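Local coordinates for amino acid adenylation domain-containing protein (Bacillus stratosphericus LAMA 585, PDB 6ULY) that probably activates a branched-chain alpha-keto acid as its acyl adenylate, the selecting step of a keto acid-specific nonribosomal peptide synthetase module, at residues I35-S38 with K39-L42. Sequence-based numbering, arbitrary orientation.
Sequences IVNS and KNEL. With SO4 (sulfate ion), chain O.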
ATOM      1  N   ILE A  35     -22.499 -25.663 -15.980  1.00 56.89           N
ATOM      2  CA  ILE A  35     -22.956 -26.703 -15.067  1.00 59.90           C
ATOM      3  C   ILE A  35     -23.896 -26.089 -14.041  1.00 64.10           C
ATOM      4  O   ILE A  35     -23.609 -25.030 -13.469  1.00 62.94           O
ATOM      5  CB  ILE A  35     -21.765 -27.395 -14.384  1.00 56.27           C
ATOM      6  CG1 ILE A  35     -20.832 -27.985 -15.446  1.00 50.36           C
ATOM      7  CG2 ILE A  35     -22.265 -28.466 -13.408  1.00 56.91           C
ATOM      8  CD1 ILE A  35     -19.726 -28.867 -14.896  1.00 47.35           C
ATOM      9  N   VAL A  36     -25.027 -26.751 -13.809  1.00 67.78           N
ATOM     10  CA  VAL A  36     -25.966 -26.364 -12.770  1.00 74.26           C
ATOM     11  C   VAL A  36     -25.913 -27.322 -11.587  1.00 70.63           C
ATOM     12  O   VAL A  36     -25.935 -26.888 -10.433  1.00 70.63           O
ATOM     13  CB  VAL A  36     -27.399 -26.271 -13.339  1.00 76.55           C
ATOM     14  CG1 VAL A  36     -28.387 -25.898 -12.242  1.00 75.02           C
ATOM     15  CG2 VAL A  36     -27.455 -25.262 -14.480  1.00 68.51           C
ATOM     16  N   ASN A  37     -25.836 -28.621 -11.853  1.00 66.99           N
ATOM     17  CA  ASN A  37     -25.693 -29.630 -10.811  1.00 75.46           C
ATOM     18  C   ASN A  37     -25.232 -30.923 -11.479  1.00 71.36           C
ATOM     19  O   ASN A  37     -24.889 -30.938 -12.667  1.00 63.84           O
ATOM     20  CB  ASN A  37     -27.002 -29.809 -10.033  1.00 81.84           C
ATOM     21  CG  ASN A  37     -28.179 -30.136 -10.933  1.00 80.14           C
ATOM     22  OD1 ASN A  37     -28.219 -31.195 -11.559  1.00 74.97           O
ATOM     23  ND2 ASN A  37     -29.148 -29.229 -10.994  1.00 82.11           N
ATOM     24  N   SER A  38     -25.225 -32.016 -10.713  1.00 68.89           N
ATOM     25  CA  SER A  38     -24.712 -33.284 -11.223  1.00 74.79           C
ATOM     26  C   SER A  38     -25.517 -33.812 -12.405  1.00 77.99           C
ATOM     27  O   SER A  38     -25.001 -34.633 -13.172  1.00 63.59           O
ATOM     28  CB  SER A  38     -24.699 -34.326 -10.104  1.00 80.96           C
ATOM     29  OG  SER A  38     -26.018 -34.629  -9.680  1.00 87.59           O
ATOM     30  N   LYS A  39     -26.760 -33.366 -12.573  1.00 70.27           N
ATOM     31  CA  LYS A  39     -27.628 -33.841 -13.644  1.00 77.30           C
ATOM     32  C   LYS A  39     -27.886 -32.806 -14.728  1.00 74.83           C
ATOM     33  O   LYS A  39     -27.960 -33.163 -15.905  1.00 76.10           O
ATOM     34  CB  LYS A  39     -28.978 -34.291 -13.069  1.00 75.57           C
ATOM     35  CG  LYS A  39     -28.901 -35.453 -12.093  1.00 76.24           C
ATOM     36  CD  LYS A  39     -29.800 -35.207 -10.887  1.00 79.92           C
ATOM     37  CE  LYS A  39     -30.049 -36.486 -10.099  1.00 81.81           C
ATOM     38  NZ  LYS A  39     -30.836 -36.235  -8.854  1.00 78.47           N
ATOM     39  N   ASN A  40     -28.026 -31.534 -14.365  1.00 73.16           N
ATOM     40  CA  ASN A  40     -28.521 -30.508 -15.273  1.00 79.76           C
ATOM     41  C   ASN A  40     -27.397 -29.590 -15.733  1.00 78.47           C
ATOM     42  O   ASN A  40     -26.528 -29.203 -14.944  1.00 72.56           O
ATOM     43  CB  ASN A  40     -29.623 -29.683 -14.602  1.00 82.62           C
ATOM     44  CG  ASN A  40     -30.867 -30.500 -14.314  1.00 79.73           C
ATOM     45  OD1 ASN A  40     -30.784 -31.694 -14.027  1.00 77.87           O
ATOM     46  ND2 ASN A  40     -32.029 -29.863 -14.400  1.00 77.31           N
ATOM     47  N   GLU A  41     -27.427 -29.241 -17.017  1.00 67.86           N
ATOM     48  CA  GLU A  41     -26.477 -28.310 -17.603  1.00 66.57           C
ATOM     49  C   GLU A  41     -27.228 -27.375 -18.539  1.00 63.53           C
ATOM     50  O   GLU A  41     -28.334 -27.675 -18.994  1.00 64.35           O
ATOM     51  CB  GLU A  41     -25.361 -29.043 -18.362  1.00 67.87           C
ATOM     52  CG  GLU A  41     -25.796 -29.598 -19.710  1.00 63.86           C
ATOM     53  CD  GLU A  41     -24.867 -30.681 -20.227  1.00 64.95           C
ATOM     54  OE1 GLU A  41     -23.955 -31.091 -19.479  1.00 64.56           O
ATOM     55  OE2 GLU A  41     -25.052 -31.132 -21.378  1.00 62.10           O
ATOM     56  N   LEU A  42     -26.613 -26.229 -18.819  1.00 59.08           N
ATOM     57  CA  LEU A  42     -27.163 -25.232 -19.729  1.00 55.63           C
ATOM     58  C   LEU A  42     -26.140 -24.987 -20.831  1.00 56.49           C
ATOM     59  O   LEU A  42     -25.009 -24.577 -20.549  1.00 55.50           O
ATOM     60  CB  LEU A  42     -27.493 -23.937 -18.983  1.00 60.23           C
ATOM     61  CG  LEU A  42     -28.347 -22.899 -19.713  1.00 61.74           C
ATOM     62  CD1 LEU A  42     -29.038 -21.991 -18.707  1.00 69.90           C
ATOM     63  CD2 LEU A  42     -27.520 -22.067 -20.683  1.00 64.03           C
TER
HETATM   64  S   SO4 O 713     -25.234 -32.131  -6.809  1.00 96.57           S
HETATM   65  O1  SO4 O 713     -24.178 -31.619  -7.635  1.00 86.38           O
HETATM   66  O2  SO4 O 713     -24.696 -32.538  -5.543  1.00 95.40           O
HETATM   67  O3  SO4 O 713     -26.221 -31.108  -6.604  1.00 95.91           O
HETATM   68  O4  SO4 O 713     -25.840 -33.258  -7.455  1.00110.83           O
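The side-chain OD1 of N37 accepts hydrogen bonds from the backbone N-H groups of K39 and N40, and the hairpin that joins strands 31-35 and 41-45 illustrates how one asparagine can organise a reversal of the chain. A chi1 of 55° tucks the amide back against the main chain of N37, which brings OD1 of N37 within 2.8 Å of K39 N, a donor lying in the plane of the amide. This is an Asx turn. N37 OD1 also accepts N40 N, at 2.8 Å, but that donor stands 48° out of the amide plane, not on a lone pair, so the two N-H groups approach one acceptor from different directions.

The side chains of N37 and N40 then run alongside each other and point the same way, their amide planes turned 52° apart. They meet without a mutual hydrogen bond: ND2 of N37 lies 3.7 Å from CB of N40. At the mouth of the turn the roles reverse, and N40 O receives V36 N at 3.1 Å and N37 N at 3.2 Å; CB of V36 rests 3.5 Å from that oxygen. Beyond it, I35 and E41 form an antiparallel, non-hydrogen-bonded pair. R262, at the end of helix 255-262, donates to N37 O, and Y263 holds the carboxylate of E41.

S38 OG is hydrogen-bonded to O4 of a sulfate at 2.6 Å, an ion that R255 also binds and that probably came from the crystallisation liquor. Two acceptors, OD1 of N37 and O of N40, thus gather four backbone N-H groups of this largely exposed turn, which implies that its shape rests on polar bonds more than on apolar burial, while the in-plane bond from K39 N probably helps to set the rotation of the N37 amide.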